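Local coordinates for protein putative histidinol-phosphate aminotransferase (Erwinia carotovora atroseptica, PDB 3LY1) that binds pyridoxal 5'-phosphate and probably works as an aminotransferase of the histidinol-phosphate aminotransferase subfamily, at residues 95-100 with 114-119; 174-179 with 202-207. All blocks are in the same frame, centred on the assembly; numbering follows the deposited sequence. Where two conformers were deposited one is given.

Contact 1. Residues 95-100 with 114-119; sequences LVIPEL and MKVTKV. With EDO (1,2-ethanediol), chain G.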
# COMPACT_ATOMS: atom_id res chain seq x y z
N LEU A 95 -11.09 -21.98 2.80
CA LEU A 95 -10.30 -21.38 3.87
C LEU A 95 -10.75 -22.07 5.17
O LEU A 95 -11.95 -22.12 5.43
CB LEU A 95 -10.57 -19.87 3.98
CG LEU A 95 -10.00 -19.16 5.20
CD1 LEU A 95 -8.52 -19.01 4.99
CD2 LEU A 95 -10.67 -17.79 5.44
N VAL A 96 -9.80 -22.57 5.94
CA VAL A 96 -10.07 -23.22 7.24
C VAL A 96 -9.57 -22.29 8.33
O VAL A 96 -8.39 -21.90 8.35
CB VAL A 96 -9.40 -24.61 7.36
CG1 VAL A 96 -9.64 -25.20 8.75
CG2 VAL A 96 -9.96 -25.57 6.28
N ILE A 97 -10.51 -21.88 9.20
CA ILE A 97 -10.22 -20.93 10.29
C ILE A 97 -10.98 -21.34 11.56
O ILE A 97 -12.08 -22.00 11.47
CB ILE A 97 -10.64 -19.46 9.95
CG1 ILE A 97 -11.95 -19.40 9.14
CG2 ILE A 97 -9.48 -18.70 9.18
CD1 ILE A 97 -12.64 -17.97 9.13
N PRO A 98 -10.47 -20.94 12.71
CA PRO A 98 -11.23 -20.91 13.96
C PRO A 98 -12.39 -19.94 13.80
O PRO A 98 -12.26 -18.97 13.06
CB PRO A 98 -10.22 -20.38 15.00
CG PRO A 98 -8.89 -20.53 14.36
CD PRO A 98 -9.13 -20.34 12.90
N GLU A 99 -13.49 -20.19 14.49
CA GLU A 99 -14.70 -19.40 14.31
C GLU A 99 -14.47 -17.96 14.78
O GLU A 99 -15.08 -17.03 14.24
CB GLU A 99 -15.89 -20.04 15.04
CG GLU A 99 -17.18 -19.28 14.86
CD GLU A 99 -18.40 -20.06 15.30
OE1 GLU A 99 -18.24 -21.17 15.88
OE2 GLU A 99 -19.51 -19.55 15.06
N LEU A 100 -13.60 -17.80 15.78
CA LEU A 100 -13.33 -16.49 16.42
C LEU A 100 -11.85 -16.11 16.23
O LEU A 100 -10.95 -16.56 16.96
CB LEU A 100 -13.66 -16.49 17.91
CG LEU A 100 -13.52 -15.14 18.69
CD1 LEU A 100 -14.64 -14.17 18.26
CD2 LEU A 100 -13.54 -15.33 20.23
N MSE A 114 -14.34 -18.49 -2.36
CA MSE A 114 -13.99 -19.72 -1.66
C MSE A 114 -15.01 -20.13 -0.59
O MSE A 114 -15.61 -19.28 0.10
CB MSE A 114 -12.62 -19.56 -1.00
CG MSE A 114 -11.51 -19.39 -2.01
SE MSE A 114 -9.82 -18.90 -1.15
CE MSE A 114 -9.63 -20.45 0.09
N LYS A 115 -15.16 -21.44 -0.43
CA LYS A 115 -15.79 -21.98 0.76
C LYS A 115 -15.03 -21.53 2.00
O LYS A 115 -13.81 -21.58 2.01
CB LYS A 115 -15.76 -23.51 0.69
CG LYS A 115 -16.38 -24.19 1.88
CD LYS A 115 -16.42 -25.71 1.69
CE LYS A 115 -17.19 -26.36 2.84
NZ LYS A 115 -17.50 -27.78 2.50
N VAL A 116 -15.74 -21.12 3.04
CA VAL A 116 -15.11 -20.72 4.30
C VAL A 116 -15.58 -21.70 5.36
O VAL A 116 -16.79 -21.82 5.60
CB VAL A 116 -15.47 -19.30 4.71
CG1 VAL A 116 -14.92 -18.99 6.08
CG2 VAL A 116 -14.91 -18.30 3.68
N THR A 117 -14.65 -22.44 5.94
CA THR A 117 -14.95 -23.51 6.88
C THR A 117 -14.48 -23.08 8.26
O THR A 117 -13.27 -23.05 8.53
CB THR A 117 -14.28 -24.84 6.42
OG1 THR A 117 -14.79 -25.22 5.13
CG2 THR A 117 -14.55 -25.99 7.42
N LYS A 118 -15.43 -22.71 9.12
CA LYS A 118 -15.13 -22.24 10.46
C LYS A 118 -15.30 -23.39 11.44
O LYS A 118 -16.30 -24.13 11.38
CB LYS A 118 -16.06 -21.08 10.85
CG LYS A 118 -15.79 -19.79 10.14
CD LYS A 118 -16.81 -18.71 10.56
CE LYS A 118 -16.71 -17.54 9.61
NZ LYS A 118 -17.48 -16.38 10.10
N VAL A 119 -14.32 -23.55 12.33
CA VAL A 119 -14.30 -24.58 13.33
C VAL A 119 -14.56 -23.95 14.70
O VAL A 119 -13.84 -23.04 15.14
CB VAL A 119 -12.95 -25.33 13.33
CG1 VAL A 119 -12.91 -26.38 14.46
CG2 VAL A 119 -12.70 -25.95 11.95
C1 EDO G . -13.27 -14.71 11.57
O1 EDO G . -13.42 -14.61 10.15
C2 EDO G . -14.15 -13.73 12.38
O2 EDO G . -14.35 -14.23 13.74
O HOH W 1 -17.05 -16.24 12.83
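The carbonyl oxygen of E99 is gripped by two hydrogen bonds. A water donates one at 2.5 Å to E99 O. The 1,2-ethanediol, probably from the crystallisation liquor, donates the other through its O2. The same water accepts from K118 NZ at 2.8 Å, so it bridges the two segments. K118 NZ also forms a salt bridge to E106 of helix 104-111. The K118 chain is extended beyond CG and runs alongside I97. I97 holds CG1 in the crowded position between backbone N and carbonyl carbon (chi1 37°). Its CD1 touches K118 CG at 3.8 Å and V116 CG1 at 3.9 Å. On the face opposite I97 and K118, V96 packs on helix 129-137; V119 touches its L132. At the start of the pair, selenomethionine M114 bends at its end and brings CE to 3.4 Å from L95 N.

Five backbone bonds join the strands in parallel. They alternate in direction, from L95 N to K115 O through to E99 N to V119 O. The bond from T117 N to L95 O is 2.8 Å long and nearly straight. The last, from E99 N to V119 O, is bent to 137°, and its donor lies above the carbonyl plane. Strand 94-98, helix 104-111 and strand 115-119 form a beta-alpha-beta unit at one edge, within this chain, of the mixed sheet of the class I and II aminotransferase fold.

Contact 2. Residues 174-179 with 202-207; sequences TMFIVD and AENIIL. With PLP (pyridoxal-5'-phosphate), chain E.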
# COMPACT_ATOMS: atom_id res chain seq x y z
N THR A 174 -2.25 -27.97 0.90
CA THR A 174 -2.56 -27.09 2.02
C THR A 174 -1.45 -26.07 2.23
O THR A 174 -0.29 -26.43 2.32
CB THR A 174 -2.82 -27.93 3.31
OG1 THR A 174 -3.89 -28.87 3.06
CG2 THR A 174 -3.19 -27.03 4.50
N MSE A 175 -1.84 -24.80 2.27
CA MSE A 175 -0.93 -23.69 2.59
C MSE A 175 -1.35 -23.12 3.95
O MSE A 175 -2.55 -22.86 4.17
CB MSE A 175 -1.03 -22.61 1.51
CG MSE A 175 -0.30 -21.32 1.81
SE MSE A 175 1.61 -21.68 2.00
CE MSE A 175 2.20 -21.73 0.21
N PHE A 176 -0.36 -22.90 4.82
CA PHE A 176 -0.59 -22.37 6.15
C PHE A 176 -0.15 -20.92 6.11
O PHE A 176 0.96 -20.62 5.70
CB PHE A 176 0.24 -23.12 7.20
CG PHE A 176 -0.23 -24.50 7.47
CD1 PHE A 176 0.19 -25.55 6.67
CD2 PHE A 176 -1.15 -24.74 8.49
CE1 PHE A 176 -0.31 -26.85 6.88
CE2 PHE A 176 -1.64 -26.03 8.72
CZ PHE A 176 -1.25 -27.07 7.91
N ILE A 177 -1.04 -20.02 6.52
CA ILE A 177 -0.69 -18.63 6.77
C ILE A 177 -0.68 -18.45 8.29
O ILE A 177 -1.70 -18.61 8.95
CB ILE A 177 -1.71 -17.66 6.16
CG1 ILE A 177 -1.85 -17.82 4.63
CG2 ILE A 177 -1.35 -16.19 6.51
CD1 ILE A 177 -3.11 -17.14 4.05
N VAL A 178 0.48 -18.06 8.83
CA VAL A 178 0.64 -17.88 10.25
C VAL A 178 0.92 -16.41 10.51
O VAL A 178 1.91 -15.86 10.01
CB VAL A 178 1.80 -18.75 10.86
CG1 VAL A 178 1.80 -18.68 12.38
CG2 VAL A 178 1.71 -20.23 10.38
N ASP A 179 0.02 -15.77 11.27
CA ASP A 179 -0.01 -14.32 11.46
C ASP A 179 0.49 -14.02 12.86
O ASP A 179 -0.21 -14.23 13.84
CB ASP A 179 -1.45 -13.80 11.19
CG ASP A 179 -1.58 -12.28 11.27
OD1 ASP A 179 -0.66 -11.60 11.86
OD2 ASP A 179 -2.64 -11.76 10.76
N ALA A 202 10.70 -25.14 4.71
CA ALA A 202 9.26 -25.37 4.47
C ALA A 202 8.72 -24.55 3.27
O ALA A 202 9.01 -23.35 3.11
CB ALA A 202 8.44 -25.03 5.77
N GLU A 203 7.94 -25.22 2.42
CA GLU A 203 7.29 -24.64 1.27
C GLU A 203 5.78 -24.46 1.45
O GLU A 203 5.10 -24.02 0.53
CB GLU A 203 7.58 -25.52 0.05
CG GLU A 203 9.11 -25.70 -0.15
CD GLU A 203 9.52 -26.49 -1.38
OE1 GLU A 203 8.78 -26.51 -2.38
OE2 GLU A 203 10.62 -27.09 -1.33
N ASN A 204 5.26 -24.79 2.64
CA ASN A 204 3.83 -24.71 2.92
C ASN A 204 3.49 -23.72 4.04
O ASN A 204 2.43 -23.84 4.67
CB ASN A 204 3.28 -26.11 3.22
CG ASN A 204 3.79 -26.71 4.55
OD1 ASN A 204 4.80 -26.29 5.09
ND2 ASN A 204 3.10 -27.74 5.02
N ILE A 205 4.37 -22.75 4.28
CA ILE A 205 4.13 -21.75 5.31
C ILE A 205 4.38 -20.34 4.80
O ILE A 205 5.44 -20.07 4.24
CB ILE A 205 5.08 -21.89 6.53
CG1 ILE A 205 5.18 -23.32 7.03
CG2 ILE A 205 4.66 -20.89 7.63
CD1 ILE A 205 6.24 -23.55 8.16
N ILE A 206 3.41 -19.44 5.03
CA ILE A 206 3.55 -17.98 4.91
C ILE A 206 3.46 -17.40 6.35
O ILE A 206 2.45 -17.57 7.05
CB ILE A 206 2.43 -17.37 3.95
CG1 ILE A 206 2.54 -17.96 2.54
CG2 ILE A 206 2.43 -15.83 3.94
CD1 ILE A 206 1.18 -17.88 1.66
N LEU A 207 4.54 -16.78 6.79
CA LEU A 207 4.57 -16.02 8.02
C LEU A 207 4.33 -14.57 7.68
O LEU A 207 4.99 -14.00 6.81
CB LEU A 207 5.92 -16.15 8.69
CG LEU A 207 6.25 -15.27 9.89
CD1 LEU A 207 5.22 -15.47 11.01
CD2 LEU A 207 7.65 -15.61 10.36
N1 PLP E . -3.06 -9.32 11.71
C2 PLP E . -3.70 -9.17 12.93
C2A PLP E . -3.90 -10.39 13.79
C3 PLP E . -4.15 -7.90 13.29
O3 PLP E . -4.79 -7.76 14.48
C4 PLP E . -3.95 -6.80 12.43
C4A PLP E . -4.32 -5.41 12.86
O4A PLP E . -5.44 -5.27 13.31
C5 PLP E . -3.32 -6.98 11.19
C6 PLP E . -2.90 -8.26 10.85
C5A PLP E . -3.10 -5.84 10.22
O4P PLP E . -2.26 -4.78 10.71
P PLP E . -1.34 -3.93 9.73
O1P PLP E . -1.94 -3.80 8.36
O2P PLP E . -0.05 -4.72 9.74
O3P PLP E . -1.22 -2.61 10.48
O HOH W 2 0.87 -28.73 3.48
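This contact belongs to the beta-alpha-beta unit of strand 174-179, helix 195-199 and strand 205-210, beside the pyridoxal phosphate site. D179 ends the first strand and meets the cofactor. D179 OD2 accepts from the pyridine N1 of the cofactor at 2.7 Å, with 161° at the hydrogen. Y146 OH also bonds OD2, and A181 N holds OD1, so the carboxylate is fixed in rotation. Its charge would favour a protonated pyridine nitrogen, as in other aminotransferases of this fold.

Three backbone bonds pair the strands in parallel within the central sheet. V178 N reaches I206 O at 2.7 Å, and I206 N reaches F176 O, both nearly straight. The first, from F176 N to N204 O at 2.9 Å, has its donor 36° above the carbonyl plane. N204 O also lies at the edge of the F176 ring, in its plane. The N204 amide runs alongside that ring and is turned steeply to it. N204 ND2 bonds I167 O and a water, and the water donates to T174 O.

On the face of I177 and I206, selenomethionine M175 bends twice and crosses I206 at about a right angle. M175 CG touches I206 CD1 at 3.7 Å, and M175 SE rests 3.4 Å from N204 C. On the other face V178 CG2 meets I205 CG2 at 4.1 Å, while helix 195-199 packs on I205 and L207.

In the fold
From the N terminus, the chain enters the mixed sheet with strand 71-74, an outermost strand within this chain, and continues into helix 76-88. It then enters strand 94-98. Contact 1 closes the excursion through helix 104-111, and strand 115-119 takes the other edge. Helix 129-137 leads to strand 143-148, and helix 160-168 leads on to strand 174-179. Contact 2 then closes the excursion through helix 195-199. The contacts are in series, so they neither nest nor cross. Their centres lie about 16 Å apart in the same sheet. Strand 143-148 lies between them and bonds to both V96 and I177. Contact 1 builds the edge; contact 2 lies further inside, with D179 at the cofactor.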